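HIGH affinity ribose transport protein RBSD (Bacillus subtilis, PDB 1OGD) probably catalyses the interconversion of the beta-pyranose and beta-furanose forms of D-ribose, the first step of ribose breakdown, as a homodecamer built from two pentamers. Local coordinates at residues Ile68-Ile73 with Leu96-Phe101; Ala75-Asn80 with Phe117-Asn122. All blocks are in the same frame, centred on the assembly; numbering follows the deposited sequence.

Contact 1 of 2, residues Ile68-Ile73 with Leu96-Phe101. With RIP (beta-D-ribopyranose), chain G.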
# COMPACT_ATOMS: atom_id res chain seq x y z
N ILE A 68 19.51 -28.86 5.66
CA ILE A 68 18.71 -29.34 6.79
C ILE A 68 17.48 -30.06 6.26
O ILE A 68 16.73 -29.51 5.44
CB ILE A 68 18.28 -28.17 7.70
CG1 ILE A 68 19.51 -27.40 8.17
CG2 ILE A 68 17.51 -28.70 8.90
CD1 ILE A 68 19.20 -26.15 8.94
N ALA A 69 17.27 -31.29 6.72
CA ALA A 69 16.12 -32.08 6.31
C ALA A 69 15.53 -32.75 7.54
O ALA A 69 16.13 -32.73 8.61
CB ALA A 69 16.55 -33.13 5.29
N ALA A 70 14.35 -33.34 7.40
CA ALA A 70 13.71 -34.02 8.52
C ALA A 70 14.20 -35.46 8.57
O ALA A 70 14.31 -36.12 7.53
CB ALA A 70 12.19 -33.97 8.37
N ALA A 71 14.48 -35.95 9.77
CA ALA A 71 14.95 -37.33 9.95
C ALA A 71 14.00 -38.30 9.25
O ALA A 71 14.44 -39.27 8.62
CB ALA A 71 15.04 -37.66 11.44
N GLU A 72 12.71 -38.03 9.36
CA GLU A 72 11.68 -38.87 8.76
C GLU A 72 11.94 -39.21 7.30
O GLU A 72 11.47 -40.25 6.81
CB GLU A 72 10.31 -38.19 8.86
CG GLU A 72 9.74 -38.08 10.27
CD GLU A 72 10.37 -36.98 11.09
OE1 GLU A 72 9.90 -36.75 12.22
OE2 GLU A 72 11.34 -36.34 10.61
N ILE A 73 12.67 -38.36 6.59
CA ILE A 73 12.93 -38.61 5.17
C ILE A 73 13.74 -39.88 4.94
O ILE A 73 13.54 -40.57 3.94
CB ILE A 73 13.67 -37.41 4.51
CG1 ILE A 73 13.58 -37.53 2.99
CG2 ILE A 73 15.13 -37.37 4.96
CD1 ILE A 73 14.24 -36.39 2.24
N LEU A 96 16.60 -33.18 11.60
CA LEU A 96 15.80 -32.81 12.75
C LEU A 96 14.44 -33.47 12.59
O LEU A 96 14.13 -34.00 11.52
CB LEU A 96 15.60 -31.30 12.80
CG LEU A 96 16.84 -30.41 12.76
CD1 LEU A 96 16.40 -28.96 12.70
CD2 LEU A 96 17.70 -30.66 13.99
N SER A 97 13.64 -33.45 13.64
CA SER A 97 12.31 -34.03 13.55
C SER A 97 11.54 -33.10 12.62
O SER A 97 11.89 -31.93 12.48
CB SER A 97 11.64 -34.06 14.93
OG SER A 97 11.47 -32.75 15.44
N HIS A 98 10.50 -33.62 11.98
CA HIS A 98 9.71 -32.81 11.07
C HIS A 98 9.13 -31.58 11.76
O HIS A 98 8.99 -30.52 11.15
CB HIS A 98 8.57 -33.63 10.47
CG HIS A 98 7.80 -32.91 9.41
ND1 HIS A 98 8.36 -32.55 8.20
CD2 HIS A 98 6.52 -32.47 9.38
CE1 HIS A 98 7.45 -31.92 7.47
NE2 HIS A 98 6.33 -31.86 8.17
N GLU A 99 8.79 -31.72 13.04
CA GLU A 99 8.23 -30.61 13.80
C GLU A 99 9.23 -29.47 13.97
O GLU A 99 8.88 -28.30 13.78
CB GLU A 99 7.76 -31.08 15.18
CG GLU A 99 6.56 -32.01 15.12
CD GLU A 99 5.40 -31.41 14.35
OE1 GLU A 99 4.93 -30.31 14.73
OE2 GLU A 99 4.94 -32.04 13.36
N GLU A 100 10.46 -29.80 14.33
CA GLU A 100 11.49 -28.78 14.50
C GLU A 100 11.76 -28.15 13.14
O GLU A 100 11.97 -26.94 13.03
CB GLU A 100 12.78 -29.39 15.03
CG GLU A 100 12.66 -30.10 16.36
CD GLU A 100 13.99 -30.67 16.82
OE1 GLU A 100 14.90 -29.87 17.14
OE2 GLU A 100 14.12 -31.92 16.85
N PHE A 101 11.76 -28.98 12.10
CA PHE A 101 11.99 -28.54 10.74
C PHE A 101 11.03 -27.41 10.38
O PHE A 101 11.45 -26.34 9.92
CB PHE A 101 11.80 -29.70 9.76
CG PHE A 101 12.08 -29.35 8.33
CD1 PHE A 101 13.38 -29.33 7.84
CD2 PHE A 101 11.04 -29.04 7.46
CE1 PHE A 101 13.64 -29.01 6.51
CE2 PHE A 101 11.29 -28.72 6.13
CZ PHE A 101 12.59 -28.70 5.66
C1 RIP G . 3.68 -32.01 5.07
C2 RIP G . 4.71 -32.36 4.02
C3 RIP G . 5.50 -33.57 4.48
C4 RIP G . 4.63 -34.78 4.84
C5 RIP G . 3.63 -34.32 5.90
O1 RIP G . 4.28 -31.49 6.24
O2 RIP G . 4.02 -32.62 2.81
O3 RIP G . 6.45 -33.93 3.51
O4 RIP G . 3.92 -35.25 3.72
O5 RIP G . 2.88 -33.15 5.48
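Strands 64-70 and 92-96 run parallel here, and both segments then turn into helices. Ala70 pairs with Leu96. Leu96 N donates in the carbonyl plane to Ala69 O at 3.1 Å. Ala71 N then returns a short bond to Leu96 O, 2.6 Å, from above the plane of the Leu96 carbonyl. The same carbonyl also takes a CA-H...O contact from Ala70 CA where the strands end.

Beyond the paired strands, the Glu72 side chain makes the next link. Its CG stands anti to the carbonyl carbon and the chain bends at chi2 (77°), bringing the carboxylate back over the start of helix 98-104. His98 N donates almost straight to Glu72 OE1, 3.2 Å, meeting the oxygen from above the carboxylate plane. This helix N-terminus would be expected to stabilise the negative charge. Ser97 is the N-cap. Its OG, held between backbone N and carbonyl carbon, accepts a weak bond from Glu100 N and donates to the anti lone pair of Glu100 OE2 at 3.1 Å.

His98 CG lies anti to the backbone N (chi1 -174°), so the ring runs past Ala70 with its end leading to the sugar. Ala70 CB touches the ring edge, 4.1 Å from His98 ND1. His98 NE2 shares a hydrogen bond with ribose O1, 2.8 Å; either may donate. Phe101, also anti to N, lays its ring edge against the strand, with CE1 3.3 Å from Ile68 O in the ring plane. The Ile68 and Leu96 side chains cross obliquely, with Ile68 CG2, anti to its backbone N, 4.0 Å from Leu96 CD1.

Strands 64-70 and 92-96, joined through helices 72-76 and 78-87, form a beta-alpha-beta crossover, which in this RbsD/FucU-family protein places His98 in the ribose pocket.

Contact 2 of 2, residues Ala75-Asn80 with Phe117-Asn122; sequences ASNQEN and FTPYAN. With RIP (beta-D-ribopyranose), chain G.
The Tyr120 ring has ribose C4 over the centre of one face, 4.2 Å above the plane, a sugar-on-aromatic contact. Ser76 CB approaches the same ring obliquely, 3.9 Å from Tyr120 CD1. Tyr120 sits in a type II beta turn, Thr118 to Ala121, within the substrate-binding loop before strand 123-127.

The flat amide of Asn77 ties this turn to the junction of helices 72-76 and 78-87. Its ND2 donates to Thr118 OG1 at 2.7 Å and to Pro119 O at 2.8 Å. Both acceptors lie in the amide plane, so the two bonds fix its rotation. Asn77 is also the N-cap of helix 78-87: its OD1 takes Asn80 ND2 from above the carbonyl plane and a weak bond from Asn80 N. An alanine in place of Asn77 would lose both anchors on the turn and the side-chain cap, and would probably loosen the loop that carries Tyr120.

Pro119 CB packs on Ser76 CB beside this polar centre. Thr118 OG1 stands in the crowded position between backbone N and carbonyl carbon (chi1 63°), facing the amide, and is also hydrogen-bonded to Glu116. At the sugar end of the turn, Tyr120 N gives ribose O3 a weak, bent hydrogen bond of 2.7 Å.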
# COMPACT_ATOMS: atom_id res chain seq x y z
N ALA A 75 13.55 -42.69 6.49
CA ALA A 75 12.70 -43.87 6.59
C ALA A 75 11.58 -43.90 5.55
O ALA A 75 11.35 -44.93 4.92
CB ALA A 75 12.11 -43.96 7.99
N SER A 76 10.90 -42.78 5.38
CA SER A 76 9.78 -42.70 4.45
C SER A 76 10.14 -42.37 3.01
O SER A 76 9.35 -42.65 2.10
CB SER A 76 8.77 -41.66 4.96
OG SER A 76 8.42 -41.92 6.30
N ASN A 77 11.31 -41.79 2.78
CA ASN A 77 11.70 -41.42 1.42
C ASN A 77 13.18 -41.67 1.20
O ASN A 77 13.95 -40.74 0.98
CB ASN A 77 11.39 -39.94 1.19
CG ASN A 77 11.02 -39.64 -0.25
OD1 ASN A 77 11.71 -40.06 -1.18
ND2 ASN A 77 9.93 -38.90 -0.44
N GLN A 78 13.57 -42.94 1.24
CA GLN A 78 14.96 -43.34 1.08
C GLN A 78 15.63 -42.88 -0.21
O GLN A 78 16.80 -42.51 -0.21
CB GLN A 78 15.09 -44.86 1.21
CG GLN A 78 16.53 -45.35 1.31
CD GLN A 78 17.30 -44.68 2.43
OE1 GLN A 78 16.88 -44.69 3.59
NE2 GLN A 78 18.44 -44.08 2.09
N GLU A 79 14.89 -42.89 -1.32
CA GLU A 79 15.47 -42.48 -2.59
C GLU A 79 15.91 -41.01 -2.57
O GLU A 79 17.05 -40.70 -2.91
CB GLU A 79 14.48 -42.70 -3.73
CG GLU A 79 15.09 -42.49 -5.11
CD GLU A 79 14.08 -42.59 -6.23
OE1 GLU A 79 13.15 -41.75 -6.27
OE2 GLU A 79 14.20 -43.51 -7.06
N ASN A 80 15.01 -40.11 -2.17
CA ASN A 80 15.35 -38.70 -2.12
C ASN A 80 16.32 -38.39 -0.99
O ASN A 80 17.03 -37.38 -1.02
CB ASN A 80 14.08 -37.86 -1.97
CG ASN A 80 13.26 -37.82 -3.24
OD1 ASN A 80 13.74 -37.38 -4.28
ND2 ASN A 80 12.03 -38.29 -3.16
N PHE A 117 5.25 -35.30 -4.94
CA PHE A 117 4.19 -35.95 -4.18
C PHE A 117 4.69 -37.13 -3.34
O PHE A 117 4.03 -38.16 -3.26
CB PHE A 117 3.08 -36.45 -5.11
CG PHE A 117 1.91 -35.52 -5.23
CD1 PHE A 117 2.09 -34.17 -5.51
CD2 PHE A 117 0.61 -36.00 -5.07
CE1 PHE A 117 1.00 -33.31 -5.64
CE2 PHE A 117 -0.49 -35.14 -5.20
CZ PHE A 117 -0.30 -33.79 -5.49
N THR A 118 5.86 -36.98 -2.72
CA THR A 118 6.39 -38.03 -1.86
C THR A 118 6.67 -37.46 -0.48
O THR A 118 7.08 -36.31 -0.35
CB THR A 118 7.68 -38.69 -2.43
OG1 THR A 118 8.73 -37.72 -2.51
CG2 THR A 118 7.41 -39.26 -3.81
N PRO A 119 6.47 -38.27 0.58
CA PRO A 119 6.67 -37.92 1.98
C PRO A 119 8.01 -37.30 2.37
O PRO A 119 9.08 -37.81 2.04
CB PRO A 119 6.45 -39.25 2.71
CG PRO A 119 5.46 -39.93 1.84
CD PRO A 119 6.00 -39.67 0.46
N TYR A 120 7.92 -36.19 3.10
CA TYR A 120 9.07 -35.45 3.61
C TYR A 120 10.16 -35.06 2.61
O TYR A 120 11.35 -35.02 2.96
CB TYR A 120 9.69 -36.23 4.77
CG TYR A 120 8.66 -36.66 5.80
CD1 TYR A 120 7.98 -37.87 5.66
CD2 TYR A 120 8.33 -35.83 6.87
CE1 TYR A 120 6.99 -38.25 6.57
CE2 TYR A 120 7.35 -36.20 7.79
CZ TYR A 120 6.68 -37.40 7.63
OH TYR A 120 5.71 -37.76 8.53
N ALA A 121 9.76 -34.77 1.38
CA ALA A 121 10.71 -34.34 0.37
C ALA A 121 10.86 -32.82 0.51
O ALA A 121 10.41 -32.07 -0.35
CB ALA A 121 10.21 -34.70 -1.02
N ASN A 122 11.47 -32.39 1.62
CA ASN A 122 11.69 -30.97 1.89
C ASN A 122 13.09 -30.77 2.46
O ASN A 122 13.61 -31.63 3.16
CB ASN A 122 10.71 -30.42 2.93
CG ASN A 122 9.27 -30.82 2.67
OD1 ASN A 122 8.75 -31.72 3.33
ND2 ASN A 122 8.62 -30.15 1.73
C1 RIP G . 3.68 -32.01 5.07
C2 RIP G . 4.71 -32.36 4.02
C3 RIP G . 5.50 -33.57 4.48
C4 RIP G . 4.63 -34.78 4.84
C5 RIP G . 3.63 -34.32 5.90
O1 RIP G . 4.28 -31.49 6.24
O2 RIP G . 4.02 -32.62 2.81
O3 RIP G . 6.45 -33.93 3.51
O4 RIP G . 3.92 -35.25 3.72
O5 RIP G . 2.88 -33.15 5.48

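Overall arrangement
Contacts 1 and 2 lie 11 Å apart, centre to centre, and share helix 72-76. Their segments alternate along the chain. Ile73 CD1 of contact 1 comes within 3.3 Å of Tyr120 O, and Glu72 CB packs against the Tyr120 ring. The His98 and Tyr120 rings meet edge-to-face, His98 ND1 3.5 Å from Tyr120 CD2. Phe101 CE2 lies 3.7 Å from Asn122 CB. Both contacts reach the same ribopyranose: contact 1 binds O1 through His98, and contact 2 meets O3, weakly from Tyr120 N, and lies against C4. Asp28 of the same chain and His20 of a second subunit also hydrogen-bond the sugar. Through this His20, the probable proton donor, the pocket spans a subunit boundary.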